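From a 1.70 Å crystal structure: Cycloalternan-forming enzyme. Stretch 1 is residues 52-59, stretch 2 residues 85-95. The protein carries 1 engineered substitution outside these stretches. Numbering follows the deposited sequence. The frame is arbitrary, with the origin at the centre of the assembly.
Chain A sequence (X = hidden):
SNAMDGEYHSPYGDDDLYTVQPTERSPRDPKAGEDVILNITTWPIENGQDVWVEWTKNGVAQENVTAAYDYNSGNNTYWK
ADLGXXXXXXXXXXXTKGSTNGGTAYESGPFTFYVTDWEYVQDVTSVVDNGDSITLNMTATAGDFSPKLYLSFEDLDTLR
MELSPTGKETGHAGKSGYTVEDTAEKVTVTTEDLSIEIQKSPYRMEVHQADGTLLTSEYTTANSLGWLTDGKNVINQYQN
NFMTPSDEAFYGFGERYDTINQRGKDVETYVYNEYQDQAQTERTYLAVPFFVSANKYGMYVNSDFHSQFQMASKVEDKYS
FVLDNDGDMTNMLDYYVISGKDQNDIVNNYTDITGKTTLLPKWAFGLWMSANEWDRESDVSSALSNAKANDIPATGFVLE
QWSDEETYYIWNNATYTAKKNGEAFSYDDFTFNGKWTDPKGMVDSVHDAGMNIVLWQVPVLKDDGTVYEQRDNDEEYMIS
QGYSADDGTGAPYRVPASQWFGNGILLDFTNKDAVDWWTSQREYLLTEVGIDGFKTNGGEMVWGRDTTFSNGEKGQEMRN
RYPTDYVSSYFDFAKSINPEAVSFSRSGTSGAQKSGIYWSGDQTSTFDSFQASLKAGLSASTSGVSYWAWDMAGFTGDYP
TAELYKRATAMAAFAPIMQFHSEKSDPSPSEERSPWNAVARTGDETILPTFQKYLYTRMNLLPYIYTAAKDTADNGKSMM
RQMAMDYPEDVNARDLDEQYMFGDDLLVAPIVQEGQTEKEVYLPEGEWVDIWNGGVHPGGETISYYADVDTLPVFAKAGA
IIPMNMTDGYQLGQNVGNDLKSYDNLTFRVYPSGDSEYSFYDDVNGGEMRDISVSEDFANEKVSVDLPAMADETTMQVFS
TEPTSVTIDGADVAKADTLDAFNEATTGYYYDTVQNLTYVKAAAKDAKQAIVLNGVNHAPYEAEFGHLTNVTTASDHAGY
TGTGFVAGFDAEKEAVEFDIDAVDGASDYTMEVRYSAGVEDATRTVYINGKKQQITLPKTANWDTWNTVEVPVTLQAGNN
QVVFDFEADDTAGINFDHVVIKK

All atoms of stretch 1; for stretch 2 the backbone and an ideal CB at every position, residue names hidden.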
# COMPACT_ATOMS: atom_id res chain seq x y z
N TRP A 52 27.59 -37.25 -24.00
CA TRP A 52 28.82 -36.49 -24.13
C TRP A 52 28.55 -35.09 -24.63
O TRP A 52 27.43 -34.76 -25.06
CB TRP A 52 29.84 -37.23 -25.01
CG TRP A 52 29.51 -37.23 -26.47
CD1 TRP A 52 30.00 -36.38 -27.42
CD2 TRP A 52 28.61 -38.12 -27.15
NE1 TRP A 52 29.48 -36.69 -28.66
CE2 TRP A 52 28.63 -37.76 -28.52
CE3 TRP A 52 27.82 -39.20 -26.74
CZ2 TRP A 52 27.87 -38.44 -29.49
CZ3 TRP A 52 27.04 -39.87 -27.71
CH2 TRP A 52 27.08 -39.48 -29.07
N VAL A 53 29.58 -34.25 -24.55
CA VAL A 53 29.45 -32.85 -24.94
C VAL A 53 30.52 -32.57 -25.99
O VAL A 53 31.70 -32.86 -25.79
CB VAL A 53 29.63 -31.91 -23.74
CG1 VAL A 53 29.45 -30.45 -24.17
CG2 VAL A 53 28.64 -32.27 -22.63
N GLU A 54 30.07 -32.01 -27.12
CA GLU A 54 30.95 -31.52 -28.16
C GLU A 54 30.98 -30.00 -28.07
O GLU A 54 29.95 -29.35 -27.94
CB GLU A 54 30.44 -31.98 -29.51
CG GLU A 54 30.52 -33.49 -29.64
CD GLU A 54 30.02 -34.02 -30.97
OE1 GLU A 54 29.71 -33.21 -31.88
OE2 GLU A 54 29.96 -35.26 -31.11
N TRP A 55 32.18 -29.42 -28.12
CA TRP A 55 32.29 -28.01 -27.73
C TRP A 55 33.54 -27.33 -28.23
O TRP A 55 34.51 -27.99 -28.61
CB TRP A 55 32.16 -27.86 -26.20
CG TRP A 55 33.26 -28.47 -25.37
CD1 TRP A 55 33.64 -29.79 -25.31
CD2 TRP A 55 34.09 -27.77 -24.44
NE1 TRP A 55 34.67 -29.95 -24.42
CE2 TRP A 55 34.95 -28.74 -23.85
CE3 TRP A 55 34.18 -26.43 -24.04
CZ2 TRP A 55 35.92 -28.40 -22.89
CZ3 TRP A 55 35.15 -26.09 -23.08
CH2 TRP A 55 36.00 -27.07 -22.52
N THR A 56 33.47 -26.00 -28.27
CA THR A 56 34.59 -25.15 -28.65
C THR A 56 34.83 -24.12 -27.56
O THR A 56 33.90 -23.73 -26.84
CB THR A 56 34.36 -24.41 -29.99
OG1 THR A 56 33.18 -23.60 -29.90
CG2 THR A 56 34.21 -25.39 -31.15
N LYS A 57 36.09 -23.70 -27.43
CA LYS A 57 36.45 -22.61 -26.54
C LYS A 57 37.19 -21.60 -27.39
O LYS A 57 38.22 -21.94 -27.98
CB LYS A 57 37.34 -23.10 -25.40
CG LYS A 57 37.93 -21.97 -24.56
CD LYS A 57 38.50 -22.46 -23.24
CE LYS A 57 39.84 -23.14 -23.37
NZ LYS A 57 40.47 -23.11 -22.03
N ASN A 58 36.66 -20.38 -27.45
CA ASN A 58 37.22 -19.31 -28.29
C ASN A 58 37.40 -19.76 -29.75
O ASN A 58 38.40 -19.44 -30.40
CB ASN A 58 38.51 -18.77 -27.67
CG ASN A 58 38.30 -18.29 -26.25
OD1 ASN A 58 37.30 -17.63 -25.96
ND2 ASN A 58 39.22 -18.64 -25.35
N GLY A 59 36.41 -20.52 -30.23
CA GLY A 59 36.38 -21.05 -31.58
C GLY A 59 37.19 -22.32 -31.81
O GLY A 59 37.15 -22.84 -32.92
N UNK A 85 36.47 -24.89 -15.29
CA UNK A 85 36.40 -23.44 -15.04
C UNK A 85 36.99 -22.68 -16.22
O UNK A 85 37.78 -23.23 -16.98
CB UNK A 85 37.14 -23.07 -13.75
N UNK A 86 36.63 -21.40 -16.32
CA UNK A 86 37.05 -20.57 -17.44
C UNK A 86 37.57 -19.21 -17.02
O UNK A 86 37.42 -18.81 -15.86
CB UNK A 86 35.88 -20.39 -18.41
N UNK A 87 38.23 -18.54 -17.96
CA UNK A 87 38.73 -17.18 -17.74
C UNK A 87 37.79 -16.14 -18.33
O UNK A 87 37.04 -16.43 -19.26
CB UNK A 87 40.13 -17.02 -18.35
N UNK A 88 37.88 -14.92 -17.79
CA UNK A 88 37.11 -13.78 -18.30
C UNK A 88 37.41 -13.64 -19.80
O UNK A 88 38.58 -13.65 -20.19
CB UNK A 88 37.45 -12.49 -17.54
N UNK A 89 36.35 -13.54 -20.60
CA UNK A 89 36.47 -13.40 -22.06
C UNK A 89 36.33 -14.70 -22.84
O UNK A 89 36.17 -14.66 -24.06
CB UNK A 89 37.82 -12.77 -22.40
N UNK A 90 36.40 -15.85 -22.16
CA UNK A 90 36.23 -17.13 -22.85
C UNK A 90 34.82 -17.22 -23.41
O UNK A 90 33.84 -16.88 -22.74
CB UNK A 90 36.51 -18.30 -21.91
N UNK A 91 34.73 -17.65 -24.67
CA UNK A 91 33.46 -17.83 -25.34
C UNK A 91 33.30 -19.32 -25.55
O UNK A 91 34.08 -19.94 -26.29
CB UNK A 91 33.39 -17.05 -26.66
N UNK A 92 32.32 -19.91 -24.87
CA UNK A 92 32.14 -21.36 -24.92
C UNK A 92 30.88 -21.68 -25.71
O UNK A 92 29.82 -21.11 -25.44
CB UNK A 92 32.06 -21.95 -23.51
N UNK A 93 30.99 -22.59 -26.69
CA UNK A 93 29.82 -23.08 -27.43
C UNK A 93 29.78 -24.60 -27.36
O UNK A 93 30.79 -25.25 -27.63
CB UNK A 93 29.85 -22.61 -28.89
N UNK A 94 28.63 -25.17 -27.01
CA UNK A 94 28.53 -26.63 -26.83
C UNK A 94 27.21 -27.20 -27.31
O UNK A 94 26.21 -26.50 -27.39
CB UNK A 94 28.72 -26.99 -25.36
N UNK A 95 27.24 -28.50 -27.61
CA UNK A 95 26.08 -29.28 -28.00
C UNK A 95 26.12 -30.53 -27.13
O UNK A 95 27.16 -31.17 -27.00
CB UNK A 95 26.08 -29.61 -29.49

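Position 85 has nothing of stretch 1 within 5.5 Å of its ideal CB, so the contact sets no preference; it is Lys85, out of reach.

At 86 CA-to-CB points toward stretch 1, but the ideal CB again finds nothing within 5.5 Å. The gap before the Trp55 ring and the Lys57 methylenes suits a long apolar or aromatic side chain. Phe86 fills it: its CZ lies 3.6 Å from Trp55 CZ3, the rings rim to rim with planes at 79°, and its CD1 is 4.0 Å from Lys57 CD.

Positions 87 to 90 form a type II turn, closed by the hydrogen bond from N of 90 to O of 87 at 3.0 Å. Position 87 points sideways into open space; an acidic group could still approach the Lys57 amine, and Glu87 does so through a water, 3.0 Å from both Lys57 NZ and Glu87 OE2. Position 88 is unconstrained by stretch 1 and is Lys88. At 89, phi/psi of 97/-14 would jam a CB against the preceding carbonyl O, which calls for glycine: Gly89.

At 90 the ideal CB sits 4.2 Å from Asn58 OD1 and 4.7 Å from Lys57 CG. With the Asn58 amide as donor, a short acceptor such as Asp or Asn fits. Asp90 OD1 accepts from Asn58 ND2 (3.1 Å, 173°), while Asp90 OD2 accepts from Glu87 N at 2.8 Å.

At 91 CB points sideways, 4.0 Å from Asn58 OD1, and many polar residues would serve. The backbone of 91 is held at both ends: Asn58 N donates to Glu91 O, and Glu91 N donates to the side-chain Asn58 OD1, both 2.9 Å. The deposited Glu91 extends with chi1 t.

The strand 91-95 runs antiparallel to 52-57 (154° between their directions), and from 92 on its side chains alternate between the faces. Position 92 shares a face with Trp55 and Lys57, its CB 5.0 Å from Trp55 CE3, favouring a branched aliphatic. Ile92 places CG2 3.8 Å from Trp55 CE3 and CD1 3.6 Å from Lys57 CG.

Position 93 lies on the other face, its CB 3.6 Å from Thr56 OG1; a small or beta-branched polar residue suits. Thr93 pairs with Thr56 through N to Thr56 O (3.1 Å) and O from Thr56 N (2.9 Å).

At 94 the CB is close to Trp55 CB (3.6 Å) and Val53 CG1 (3.7 Å), so apolar or aromatic groups fit. Tyr94 uses its CB there, and the end of its side chain leads away.

At 95, beside Glu54, beta-branched or polar residues suit. Thr95 N to Glu54 O (2.9 Å) and Glu54 N to Thr95 O (3.0 Å) complete the ladder.

Stretch 2 (85-95) KFEKGDEITYT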
# COMPACT_ATOMS: atom_id res chain seq x y z
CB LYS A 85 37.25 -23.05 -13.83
CG LYS A 85 36.85 -23.63 -12.51
CD LYS A 85 38.03 -23.48 -11.56
CE LYS A 85 37.65 -23.90 -10.15
NZ LYS A 85 38.88 -24.03 -9.31
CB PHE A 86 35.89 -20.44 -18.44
CG PHE A 86 35.46 -21.75 -19.00
CD1 PHE A 86 36.20 -22.35 -20.02
CD2 PHE A 86 34.33 -22.41 -18.48
CE1 PHE A 86 35.83 -23.60 -20.52
CE2 PHE A 86 33.96 -23.65 -18.98
CZ PHE A 86 34.70 -24.24 -20.01
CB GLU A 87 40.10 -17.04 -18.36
CG GLU A 87 41.16 -17.90 -17.69
CD GLU A 87 42.43 -17.94 -18.52
OE1 GLU A 87 43.13 -16.91 -18.60
OE2 GLU A 87 42.73 -19.00 -19.09
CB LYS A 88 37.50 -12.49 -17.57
CG LYS A 88 36.80 -11.23 -18.08
CD LYS A 88 37.50 -10.00 -17.56
CE LYS A 88 36.76 -8.73 -17.94
NZ LYS A 88 37.54 -7.55 -17.52
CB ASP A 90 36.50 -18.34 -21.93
CG ASP A 90 37.97 -18.56 -21.64
OD1 ASP A 90 38.85 -18.03 -22.36
OD2 ASP A 90 38.26 -19.30 -20.68
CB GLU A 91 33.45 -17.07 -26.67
CG GLU A 91 32.18 -17.30 -27.49
CD GLU A 91 32.19 -16.60 -28.84
OE1 GLU A 91 31.50 -17.11 -29.75
OE2 GLU A 91 32.86 -15.57 -29.02
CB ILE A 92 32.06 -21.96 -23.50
CG1 ILE A 92 33.25 -21.50 -22.60
CG2 ILE A 92 31.86 -23.47 -23.53
CD1 ILE A 92 34.64 -21.57 -23.20
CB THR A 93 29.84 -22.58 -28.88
OG1 THR A 93 29.77 -21.14 -28.88
CG2 THR A 93 28.65 -23.14 -29.69
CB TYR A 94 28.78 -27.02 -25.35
CG TYR A 94 27.69 -26.56 -24.38
CD1 TYR A 94 26.58 -27.38 -24.10
CD2 TYR A 94 27.76 -25.31 -23.75
CE1 TYR A 94 25.57 -26.95 -23.23
CE2 TYR A 94 26.75 -24.88 -22.88
CZ TYR A 94 25.67 -25.71 -22.63
OH TYR A 94 24.67 -25.30 -21.75
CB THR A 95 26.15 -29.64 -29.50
OG1 THR A 95 26.16 -28.44 -30.28
CG2 THR A 95 24.97 -30.51 -29.96
O HOH W 1 33.82 -21.07 -28.92
O HOH W 2 40.52 -20.75 -20.18
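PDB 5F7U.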